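Local atomic coordinates of interferon gamma receptor 1 (Gallus gallus, PDB entry 4EQ3), a protein that probably binds interferon gamma as the ligand-binding chain of a membrane receptor, this piece being the two fibronectin-like domains of its extracellular part. Residues 24-29 / 67-72; 19-24 / 101-106; 43-48 / 80-85; 107-112 / 127-132. All blocks are in the same frame, centred on the assembly; numbering follows the deposited sequence.

Contact 1 (24-29 / 67-72)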
# COMPACT_ATOMS: atom_id res chain seq x y z
N PHE A 24 0.44 0.39 -2.55
CA PHE A 24 0.95 0.92 -3.81
C PHE A 24 -0.12 1.52 -4.69
O PHE A 24 0.14 1.88 -5.84
CB PHE A 24 1.76 -0.14 -4.55
CG PHE A 24 2.96 -0.61 -3.78
CD1 PHE A 24 4.11 0.17 -3.74
CD2 PHE A 24 2.94 -1.80 -3.08
CE1 PHE A 24 5.23 -0.25 -3.03
CE2 PHE A 24 4.05 -2.23 -2.36
CZ PHE A 24 5.19 -1.45 -2.34
N ARG A 25 -1.34 1.63 -4.16
CA ARG A 25 -2.37 2.45 -4.77
C ARG A 25 -2.32 3.82 -4.11
O ARG A 25 -2.61 3.96 -2.92
CB ARG A 25 -3.76 1.82 -4.62
CG ARG A 25 -4.88 2.56 -5.34
CD ARG A 25 -4.83 2.42 -6.87
NE ARG A 25 -5.20 1.08 -7.34
CZ ARG A 25 -5.53 0.79 -8.60
NH1 ARG A 25 -5.86 -0.45 -8.94
NH2 ARG A 25 -5.54 1.74 -9.53
N THR A 26 -1.93 4.83 -4.87
CA THR A 26 -1.83 6.17 -4.32
C THR A 26 -2.88 7.08 -4.92
O THR A 26 -2.96 7.23 -6.15
CB THR A 26 -0.44 6.78 -4.56
OG1 THR A 26 0.55 5.90 -4.02
CG2 THR A 26 -0.34 8.13 -3.88
N VAL A 27 -3.66 7.72 -4.06
CA VAL A 27 -4.70 8.61 -4.53
C VAL A 27 -4.68 9.95 -3.81
O VAL A 27 -4.50 10.01 -2.59
CB VAL A 27 -6.10 7.97 -4.43
CG1 VAL A 27 -7.10 8.78 -5.23
CG2 VAL A 27 -6.07 6.55 -4.95
N LEU A 28 -4.87 11.01 -4.59
CA LEU A 28 -4.89 12.37 -4.07
C LEU A 28 -6.33 12.81 -3.95
O LEU A 28 -7.11 12.64 -4.88
CB LEU A 28 -4.15 13.31 -5.03
CG LEU A 28 -4.33 14.81 -4.78
CD1 LEU A 28 -3.60 15.25 -3.51
CD2 LEU A 28 -3.82 15.60 -5.98
N TYR A 29 -6.68 13.39 -2.81
CA TYR A 29 -8.04 13.84 -2.58
C TYR A 29 -8.04 15.31 -2.17
O TYR A 29 -7.09 15.78 -1.55
CB TYR A 29 -8.69 13.04 -1.46
CG TYR A 29 -8.76 11.56 -1.69
CD1 TYR A 29 -9.75 11.01 -2.50
CD2 TYR A 29 -7.84 10.69 -1.10
CE1 TYR A 29 -9.83 9.64 -2.70
CE2 TYR A 29 -7.92 9.31 -1.30
CZ TYR A 29 -8.92 8.80 -2.10
OH TYR A 29 -9.01 7.45 -2.32
N CYS A 67 -7.75 12.09 -7.63
CA CYS A 67 -6.89 11.78 -8.76
C CYS A 67 -6.02 10.59 -8.40
O CYS A 67 -5.34 10.61 -7.37
CB CYS A 67 -6.01 12.99 -9.10
SG CYS A 67 -4.81 12.66 -10.40
N ASP A 68 -6.04 9.56 -9.24
CA ASP A 68 -5.23 8.37 -8.99
C ASP A 68 -3.83 8.63 -9.50
O ASP A 68 -3.62 8.82 -10.70
CB ASP A 68 -5.83 7.12 -9.67
CG ASP A 68 -5.10 5.83 -9.32
OD1 ASP A 68 -4.07 5.87 -8.61
OD2 ASP A 68 -5.55 4.74 -9.74
N LEU A 69 -2.87 8.66 -8.58
CA LEU A 69 -1.49 9.05 -8.90
C LEU A 69 -0.57 7.84 -9.07
O LEU A 69 0.64 8.00 -9.28
CB LEU A 69 -0.92 9.94 -7.79
CG LEU A 69 -1.67 11.22 -7.41
CD1 LEU A 69 -1.02 11.88 -6.20
CD2 LEU A 69 -1.70 12.18 -8.59
N SER A 70 -1.15 6.64 -8.99
CA SER A 70 -0.36 5.41 -8.96
C SER A 70 0.57 5.25 -10.16
O SER A 70 1.58 4.56 -10.08
CB SER A 70 -1.27 4.19 -8.86
OG SER A 70 -2.07 4.24 -7.71
N GLU A 71 0.23 5.89 -11.28
CA GLU A 71 1.03 5.73 -12.49
C GLU A 71 2.09 6.82 -12.61
O GLU A 71 2.92 6.77 -13.52
CB GLU A 71 0.15 5.73 -13.73
CG GLU A 71 -0.86 4.58 -13.76
CD GLU A 71 -0.21 3.21 -13.87
OE1 GLU A 71 0.41 2.92 -14.91
OE2 GLU A 71 -0.33 2.42 -12.91
N GLU A 72 2.06 7.79 -11.71
CA GLU A 72 3.00 8.91 -11.74
C GLU A 72 4.14 8.70 -10.77
O GLU A 72 5.13 9.44 -10.76
CB GLU A 72 2.28 10.21 -11.37
CG GLU A 72 1.09 10.54 -12.26
CD GLU A 72 1.53 11.01 -13.64
OE1 GLU A 72 2.64 11.58 -13.75
OE2 GLU A 72 0.75 10.81 -14.60
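Arg25 and Asp68 reach each other with side chains that cross at about a right angle. Their guanidinium and carboxylate planes are 46° apart. Arg25 NH2 forms a salt bridge to Asp68 OD2 at 3.0 Å. OD2 lies near the guanidinium plane and uses its syn lone pair. The Arg25 chain is bent: CG is anti to the backbone N, and CD then turns (chi2 72°) to lie 3.4 Å from Ser70 OG. The other carboxylate oxygen, Asp68 OD1, is gripped twice by Ser70. The hydroxyl OG donates to its syn lone pair at 2.7 Å, while Ser70 N comes from above the carboxylate plane and closes an Asx turn. Ser70 OG is itself an acceptor for Thr26 N at 2.9 Å, so a side-chain oxygen, not a backbone carbonyl, accepts the Thr26 N-H. The backbone bonds run on from there. Thr26 O accepts from Leu69 N, and Leu28 N gives a nearly straight bond (176°) to Cys67 O. On the buried side, Leu28 CB packs on Leu69 CD1 at 3.6 Å. Leu28 and Leu69 also touch Ile84 and Phe82 of strand 81-88, respectively, and Cys67 is joined to Cys59 by a disulfide. This is an antiparallel strand pair ending in an Asx turn, at one margin of the three-stranded sheet of a fibronectin type III-like beta-sandwich.

Contact 2 (19-24 / 101-106)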
# COMPACT_ATOMS: atom_id res chain seq x y z
N VAL A 19 -2.99 13.07 0.34
CA VAL A 19 -2.48 11.97 -0.45
C VAL A 19 -2.58 10.71 0.41
O VAL A 19 -2.02 10.66 1.50
CB VAL A 19 -1.02 12.17 -0.90
CG1 VAL A 19 -0.55 10.97 -1.71
CG2 VAL A 19 -0.86 13.46 -1.70
N LYS A 20 -3.34 9.73 -0.06
CA LYS A 20 -3.50 8.47 0.64
C LYS A 20 -2.89 7.35 -0.19
O LYS A 20 -3.29 7.13 -1.33
CB LYS A 20 -4.98 8.18 0.85
CG LYS A 20 -5.70 9.26 1.60
CD LYS A 20 -5.22 9.35 3.04
CE LYS A 20 -5.71 8.16 3.84
NZ LYS A 20 -5.77 8.49 5.29
N SER A 21 -1.92 6.65 0.38
CA SER A 21 -1.22 5.60 -0.34
C SER A 21 -1.26 4.31 0.47
O SER A 21 -0.79 4.27 1.60
CB SER A 21 0.23 6.00 -0.58
OG SER A 21 0.93 4.98 -1.25
N LYS A 22 -1.87 3.29 -0.08
CA LYS A 22 -1.92 1.97 0.52
C LYS A 22 -1.77 0.84 -0.47
O LYS A 22 -2.50 0.81 -1.42
CB LYS A 22 -3.21 1.80 1.33
CG LYS A 22 -3.41 0.51 2.08
CD LYS A 22 -3.68 0.78 3.48
CE LYS A 22 -5.04 0.31 3.96
NZ LYS A 22 -5.61 1.17 5.01
N ASN A 23 -0.84 -0.07 -0.20
CA ASN A 23 -0.61 -1.21 -1.08
C ASN A 23 -0.24 -0.75 -2.48
O ASN A 23 -0.57 -1.41 -3.47
CB ASN A 23 -1.84 -2.11 -1.13
CG ASN A 23 -2.08 -2.81 0.19
OD1 ASN A 23 -3.21 -3.23 0.49
ND2 ASN A 23 -1.04 -2.95 0.99
N PHE A 24 0.44 0.39 -2.55
CA PHE A 24 0.95 0.92 -3.81
C PHE A 24 -0.12 1.52 -4.69
O PHE A 24 0.14 1.88 -5.84
CB PHE A 24 1.76 -0.14 -4.55
CG PHE A 24 2.96 -0.61 -3.78
CD1 PHE A 24 4.11 0.17 -3.74
CD2 PHE A 24 2.94 -1.80 -3.08
CE1 PHE A 24 5.23 -0.25 -3.03
CE2 PHE A 24 4.05 -2.23 -2.36
CZ PHE A 24 5.19 -1.45 -2.34
N PHE A 101 5.68 14.19 -0.31
CA PHE A 101 5.27 12.79 -0.29
C PHE A 101 6.43 11.88 -0.65
O PHE A 101 7.07 12.05 -1.69
CB PHE A 101 4.08 12.53 -1.21
CG PHE A 101 3.72 11.06 -1.33
CD1 PHE A 101 2.85 10.47 -0.41
CD2 PHE A 101 4.25 10.28 -2.34
CE1 PHE A 101 2.51 9.12 -0.52
CE2 PHE A 101 3.92 8.93 -2.45
CZ PHE A 101 3.06 8.35 -1.54
N VAL A 102 6.69 10.92 0.24
CA VAL A 102 7.69 9.90 0.02
C VAL A 102 7.07 8.54 0.28
O VAL A 102 6.63 8.25 1.39
CB VAL A 102 8.87 10.09 0.99
CG1 VAL A 102 9.93 9.07 0.69
CG2 VAL A 102 9.41 11.51 0.87
N LEU A 103 7.02 7.71 -0.76
CA LEU A 103 6.32 6.42 -0.67
C LEU A 103 6.82 5.56 0.49
O LEU A 103 6.02 4.98 1.21
CB LEU A 103 6.40 5.66 -1.99
CG LEU A 103 5.59 4.35 -2.06
CD1 LEU A 103 4.10 4.63 -1.88
CD2 LEU A 103 5.86 3.64 -3.37
N GLN A 104 8.13 5.49 0.67
CA GLN A 104 8.73 4.70 1.74
C GLN A 104 8.29 5.17 3.13
O GLN A 104 8.19 4.38 4.07
CB GLN A 104 10.27 4.75 1.65
CG GLN A 104 11.00 4.07 2.81
CD GLN A 104 11.25 5.01 3.97
OE1 GLN A 104 11.67 6.15 3.78
NE2 GLN A 104 11.02 4.53 5.18
N LYS A 105 8.04 6.47 3.25
CA LYS A 105 7.67 7.05 4.53
C LYS A 105 6.17 7.06 4.71
O LYS A 105 5.65 6.73 5.77
CB LYS A 105 8.19 8.49 4.65
CG LYS A 105 9.70 8.61 4.65
CD LYS A 105 10.13 10.07 4.57
CE LYS A 105 9.52 10.91 5.69
NZ LYS A 105 9.90 12.36 5.57
N HIS A 106 5.46 7.46 3.66
CA HIS A 106 4.04 7.72 3.79
C HIS A 106 3.14 6.60 3.28
O HIS A 106 1.97 6.55 3.63
CB HIS A 106 3.70 9.04 3.10
CG HIS A 106 4.53 10.19 3.58
ND1 HIS A 106 4.61 10.54 4.91
CD2 HIS A 106 5.32 11.07 2.91
CE1 HIS A 106 5.41 11.58 5.04
NE2 HIS A 106 5.85 11.92 3.84
O HOH W 1 -0.58 7.35 2.85
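The Phe101 ring turns its rim to Ser21, whose OG lies in the ring plane and whose CB is 3.8 Å from Phe101 CZ. Val19 CG1 approaches the same ring obliquely, 3.7 Å from Phe101 CD1. The contact sets the short helix 103-106 against strand 17-22 of the first fibronectin type III-like domain, close to the start of the second. The Phe24 ring is also met at its edge, where Leu103 CD2 sits 3.9 Å from Phe24 CD1. Within its own segment, the His106 ring carries Lys105 CB over the centre of one face and has Phe101 C at its edge. Leu103 is forked between two partners. Its CG is anti to the backbone N (chi1 -174°), and the two methyls divide, CD2 to Phe24 and CD1 to Ser21 OG at 3.3 Å. The polar partner of Ser21 OG is Thr26 OG1 on strand 25-31. Phe24 also meets Phe132 and Phe196 of the second domain edge-to-face. In the helix, Val102 O accepts from both Lys105 N and His106 N. No direct hydrogen bond joins the two segments. A water does so instead: it accepts from Ser21 N at 2.9 Å and donates to His106 O at 2.8 Å.

Contact 3 (43-48 / 80-85); sequences VEVKPY and YWFRIK
Glu44 and Arg83 make the charged pair of this contact. Their side chains lie side by side and point the same way, with carboxylate and guanidinium nearly coplanar (7° apart). Arg83 offers NE and NH2 from its side, and both go to the single oxygen Glu44 OE1, at 2.7 Å from NE and 2.8 Å from NH2. They meet OE1 nearly along its C-O axis. The two bonds hold OE1 in place beside the guanidinium. Arg83 CG lies between its backbone N and carbonyl carbon (chi1 71°), and the chain then runs extended to NE. The guanidinium also makes a cation-pi contact with Tyr53.

On the same face, Lys46 and Trp81 cross obliquely. Lys46 NZ makes an off-centre cation-pi contact with the six-membered ring of Trp81, 5.0 Å from its centroid.

Apolar contacts fill the other face. Val45 CG2 comes obliquely to the Phe82 ring, 3.4 Å from CE2, and touches the edge of the Tyr80 ring at CD1, 3.9 Å away. Val43 lies beside Ile84, CG2 to CG1 at 4.0 Å. Val43 and Ile84 also rest on Leu28 and Trp30 of strand 25-31, in the facing sheet.

The backbones are joined by paired bonds between Glu44 and Arg83. Lys46 N bonds Trp81 O at 2.8 Å, but the return bond from Trp81 N to Lys46 O is weak. The two segments belong largely to strands 40-46 and 81-88, the antiparallel central pair of the four-stranded sheet of a fibronectin type III-like beta-sandwich, one face in the core.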
# COMPACT_ATOMS: atom_id res chain seq x y z
N VAL A 43 -4.54 18.80 -11.97
CA VAL A 43 -3.55 18.30 -11.02
C VAL A 43 -2.18 18.22 -11.68
O VAL A 43 -2.06 17.74 -12.81
CB VAL A 43 -3.91 16.89 -10.52
CG1 VAL A 43 -2.86 16.38 -9.55
CG2 VAL A 43 -5.29 16.89 -9.87
N GLU A 44 -1.16 18.70 -10.98
CA GLU A 44 0.21 18.57 -11.45
C GLU A 44 1.10 17.81 -10.46
O GLU A 44 0.83 17.79 -9.25
CB GLU A 44 0.82 19.94 -11.71
CG GLU A 44 0.07 20.73 -12.77
CD GLU A 44 0.85 21.94 -13.22
OE1 GLU A 44 1.36 22.69 -12.36
OE2 GLU A 44 0.97 22.14 -14.45
N VAL A 45 2.14 17.17 -10.98
CA VAL A 45 3.11 16.46 -10.15
C VAL A 45 4.53 17.01 -10.35
O VAL A 45 4.91 17.34 -11.46
CB VAL A 45 3.09 14.97 -10.47
CG1 VAL A 45 3.30 14.74 -11.96
CG2 VAL A 45 4.13 14.23 -9.64
N LYS A 46 5.28 17.16 -9.30
CA LYS A 46 6.68 17.54 -9.37
C LYS A 46 7.59 16.34 -8.98
O LYS A 46 7.69 16.01 -7.85
CB LYS A 46 6.93 18.77 -8.52
CG LYS A 46 8.35 19.17 -8.43
CD LYS A 46 8.58 20.55 -7.96
CE LYS A 46 8.14 20.80 -6.56
NZ LYS A 46 8.86 21.81 -5.86
N PRO A 47 8.18 15.69 -9.98
CA PRO A 47 9.06 14.54 -9.76
C PRO A 47 10.43 15.02 -9.32
O PRO A 47 10.81 16.15 -9.64
CB PRO A 47 9.16 13.90 -11.14
CG PRO A 47 8.20 14.66 -12.03
CD PRO A 47 8.04 16.00 -11.41
N TYR A 48 11.18 14.18 -8.62
CA TYR A 48 12.43 14.63 -8.00
C TYR A 48 13.51 14.99 -9.03
O TYR A 48 14.27 15.93 -8.81
CB TYR A 48 12.94 13.58 -7.00
CG TYR A 48 13.97 12.62 -7.56
CD1 TYR A 48 15.33 12.83 -7.33
CD2 TYR A 48 13.59 11.51 -8.31
CE1 TYR A 48 16.28 11.96 -7.84
CE2 TYR A 48 14.54 10.63 -8.82
CZ TYR A 48 15.88 10.87 -8.58
OH TYR A 48 16.85 10.01 -9.08
N TYR A 80 8.02 13.53 -3.91
CA TYR A 80 7.12 14.05 -4.92
C TYR A 80 6.29 15.15 -4.27
O TYR A 80 6.01 15.09 -3.07
CB TYR A 80 6.16 12.96 -5.42
CG TYR A 80 6.76 11.91 -6.33
CD1 TYR A 80 6.71 12.05 -7.72
CD2 TYR A 80 7.32 10.75 -5.81
CE1 TYR A 80 7.23 11.07 -8.56
CE2 TYR A 80 7.84 9.77 -6.65
CZ TYR A 80 7.80 9.94 -8.02
OH TYR A 80 8.32 8.96 -8.83
N TRP A 81 5.91 16.14 -5.06
CA TRP A 81 4.91 17.09 -4.64
C TRP A 81 3.78 17.07 -5.66
O TRP A 81 4.00 16.73 -6.83
CB TRP A 81 5.49 18.50 -4.50
CG TRP A 81 6.28 18.70 -3.25
CD1 TRP A 81 5.83 19.24 -2.07
CD2 TRP A 81 7.64 18.34 -3.04
NE1 TRP A 81 6.84 19.24 -1.15
CE2 TRP A 81 7.96 18.69 -1.71
CE3 TRP A 81 8.62 17.75 -3.84
CZ2 TRP A 81 9.23 18.48 -1.18
CZ3 TRP A 81 9.88 17.55 -3.30
CH2 TRP A 81 10.17 17.91 -1.98
N PHE A 82 2.57 17.39 -5.22
CA PHE A 82 1.44 17.48 -6.15
C PHE A 82 0.70 18.78 -5.88
O PHE A 82 0.81 19.35 -4.79
CB PHE A 82 0.49 16.29 -6.00
CG PHE A 82 1.18 14.96 -6.00
CD1 PHE A 82 1.52 14.34 -4.80
CD2 PHE A 82 1.49 14.32 -7.19
CE1 PHE A 82 2.15 13.11 -4.79
CE2 PHE A 82 2.13 13.10 -7.19
CZ PHE A 82 2.47 12.49 -5.98
N ARG A 83 -0.04 19.27 -6.87
CA ARG A 83 -0.80 20.50 -6.67
C ARG A 83 -2.05 20.53 -7.54
O ARG A 83 -2.11 19.89 -8.58
CB ARG A 83 0.07 21.74 -6.92
CG ARG A 83 0.43 21.99 -8.38
CD ARG A 83 1.33 23.23 -8.49
NE ARG A 83 1.73 23.56 -9.85
CZ ARG A 83 2.53 24.59 -10.15
NH1 ARG A 83 3.00 25.36 -9.18
NH2 ARG A 83 2.86 24.84 -11.41
N ILE A 84 -3.05 21.27 -7.10
CA ILE A 84 -4.31 21.29 -7.82
C ILE A 84 -4.84 22.70 -7.91
O ILE A 84 -4.81 23.44 -6.93
CB ILE A 84 -5.39 20.46 -7.09
CG1 ILE A 84 -4.82 19.12 -6.62
CG2 ILE A 84 -6.62 20.29 -7.99
CD1 ILE A 84 -4.88 18.91 -5.13
N LYS A 85 -5.37 23.06 -9.07
CA LYS A 85 -6.08 24.33 -9.20
C LYS A 85 -7.50 24.05 -9.65
O LYS A 85 -7.76 23.01 -10.26
CB LYS A 85 -5.39 25.26 -10.21
CG LYS A 85 -5.44 24.74 -11.64
CD LYS A 85 -4.92 25.77 -12.63
CE LYS A 85 -4.75 25.16 -14.01
NZ LYS A 85 -4.28 26.14 -15.03

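Contact 4 (107-112 / 127-132); sequences GKIGPP and VYHPEF
The linker between the two fibronectin type III-like domains, segment 107-112, meets the type I beta turn from His129 to Phe132 in the second domain. His129 is the centre of the contact. Its NE2 donates to Gly110 O at 2.6 Å, in a nearly straight bond (169°). The oxygen lies in the imidazole plane, while the donor stands above the carbonyl plane of Gly110, 40° out of it. The other ring nitrogen, ND1, is hydrogen-bonded to Tyr150 OH, so both nitrogens of this buried ring have partners. Each face of the imidazole is covered. Pro112 CA makes a CH-pi contact over one, 3.7 Å from the ring centroid. Phe132 CZ lies over the opposite face, toward the rim. In return, His129 CB sits over the centre of one face of the Phe132 ring. Ile109 CG2 comes obliquely to His129, 3.7 Å from NE2, and meets the edge of the Phe132 ring at CZ. Pro112 CB is wedged between two partners, 3.5 Å from His129 CE1 and 3.6 Å from Val127 CG2. Val127 has CG2 anti to its backbone N, the branch that touches the proline. Pro112 and Val127 both pack on Tyr150 of strand 148-156 and Ala192 of strand 186-196. Ile109 reaches Phe196 at the end of strand 186-196, Ile201 at the start of strand 201-213, and Phe24 of the first domain.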
# COMPACT_ATOMS: atom_id res chain seq x y z
N GLY A 107 3.68 5.72 2.45
CA GLY A 107 2.88 4.64 1.91
C GLY A 107 2.60 3.56 2.94
O GLY A 107 3.51 3.11 3.62
N LYS A 108 1.34 3.14 3.06
CA LYS A 108 1.01 2.12 4.04
C LYS A 108 0.94 0.77 3.36
O LYS A 108 0.55 0.68 2.20
CB LYS A 108 -0.32 2.41 4.73
CG LYS A 108 -0.29 3.55 5.75
CD LYS A 108 -1.52 3.49 6.66
CE LYS A 108 -1.95 4.89 7.10
NZ LYS A 108 -3.16 4.85 7.99
N ILE A 109 1.29 -0.28 4.09
CA ILE A 109 1.08 -1.64 3.62
C ILE A 109 0.05 -2.32 4.52
O ILE A 109 0.29 -2.55 5.72
CB ILE A 109 2.40 -2.43 3.58
CG1 ILE A 109 3.37 -1.79 2.60
CG2 ILE A 109 2.14 -3.89 3.20
CD1 ILE A 109 2.90 -1.82 1.16
N GLY A 110 -1.12 -2.61 3.95
CA GLY A 110 -2.20 -3.25 4.69
C GLY A 110 -1.94 -4.71 5.03
O GLY A 110 -0.96 -5.31 4.60
N PRO A 111 -2.85 -5.31 5.81
CA PRO A 111 -2.61 -6.71 6.19
C PRO A 111 -2.57 -7.61 4.96
O PRO A 111 -3.28 -7.37 3.98
CB PRO A 111 -3.79 -7.05 7.09
CG PRO A 111 -4.84 -6.02 6.79
CD PRO A 111 -4.10 -4.78 6.37
N PRO A 112 -1.72 -8.65 5.00
CA PRO A 112 -1.70 -9.61 3.90
C PRO A 112 -2.86 -10.59 4.00
O PRO A 112 -3.44 -10.75 5.08
CB PRO A 112 -0.39 -10.35 4.12
CG PRO A 112 -0.17 -10.28 5.59
CD PRO A 112 -0.69 -8.94 6.01
N VAL A 127 0.78 -16.88 2.29
CA VAL A 127 0.60 -15.47 2.54
C VAL A 127 0.96 -14.66 1.31
O VAL A 127 1.94 -14.96 0.63
CB VAL A 127 1.44 -15.03 3.75
CG1 VAL A 127 2.92 -15.34 3.49
CG2 VAL A 127 1.22 -13.55 4.06
N TYR A 128 0.14 -13.65 1.00
CA TYR A 128 0.42 -12.73 -0.10
C TYR A 128 -0.51 -11.52 -0.05
O TYR A 128 -1.42 -11.46 0.78
CB TYR A 128 0.31 -13.44 -1.44
CG TYR A 128 -1.11 -13.59 -1.96
CD1 TYR A 128 -2.08 -14.22 -1.21
CD2 TYR A 128 -1.45 -13.10 -3.22
CE1 TYR A 128 -3.38 -14.37 -1.69
CE2 TYR A 128 -2.74 -13.23 -3.71
CZ TYR A 128 -3.70 -13.87 -2.94
OH TYR A 128 -4.98 -14.00 -3.42
N HIS A 129 -0.26 -10.55 -0.93
CA HIS A 129 -1.08 -9.34 -1.05
C HIS A 129 -1.70 -9.27 -2.43
O HIS A 129 -1.05 -8.79 -3.37
CB HIS A 129 -0.20 -8.11 -0.90
CG HIS A 129 -0.06 -7.63 0.51
ND1 HIS A 129 0.92 -8.09 1.36
CD2 HIS A 129 -0.77 -6.71 1.21
CE1 HIS A 129 0.80 -7.48 2.53
NE2 HIS A 129 -0.22 -6.64 2.46
N PRO A 130 -2.97 -9.70 -2.57
CA PRO A 130 -3.62 -9.68 -3.89
C PRO A 130 -3.65 -8.27 -4.50
O PRO A 130 -3.68 -8.12 -5.72
CB PRO A 130 -5.05 -10.16 -3.60
CG PRO A 130 -5.24 -9.93 -2.15
CD PRO A 130 -3.90 -10.15 -1.52
N GLU A 131 -3.64 -7.24 -3.68
CA GLU A 131 -3.67 -5.87 -4.14
C GLU A 131 -2.41 -5.38 -4.82
O GLU A 131 -2.44 -4.47 -5.55
CB GLU A 131 -3.95 -4.94 -3.01
CG GLU A 131 -5.06 -5.38 -2.17
CD GLU A 131 -4.61 -6.04 -0.87
OE1 GLU A 131 -5.33 -5.79 0.09
OE2 GLU A 131 -3.59 -6.80 -0.80
N PHE A 132 -1.30 -6.01 -4.56
CA PHE A 132 -0.05 -5.52 -5.14
C PHE A 132 -0.13 -5.57 -6.66
O PHE A 132 -0.62 -6.55 -7.23
CB PHE A 132 1.17 -6.30 -4.64
CG PHE A 132 1.53 -6.02 -3.21
CD1 PHE A 132 0.88 -5.03 -2.49
CD2 PHE A 132 2.53 -6.74 -2.58
CE1 PHE A 132 1.20 -4.77 -1.18
CE2 PHE A 132 2.86 -6.50 -1.26
CZ PHE A 132 2.21 -5.51 -0.56
O HOH W 2 -3.79 -8.19 1.73
O HOH W 3 -4.17 -5.22 2.72

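Contacts 1, 2 and 3 belong to the first domain, and contact 4 lies where the second begins. Contacts 1 and 2 are centred 9 Å apart and share Phe24 and the sheet of strands 17-22, 25-31 and 66-68. Contact 3 is in the facing four-stranded sheet, its centre 11 Å from that of contact 1, with core side chains touching between them. Along the chain, contact 2 encloses both, while the segments of contacts 1 and 3 alternate. Contact 4 follows in series. Probable backbone hydrogen bonds between Lys108 and both Ser21 and Asn23 tie the domains together, and Phe24 packs across the junction into contact 4. Contacts 3 and 4 are about 26 Å apart between centres.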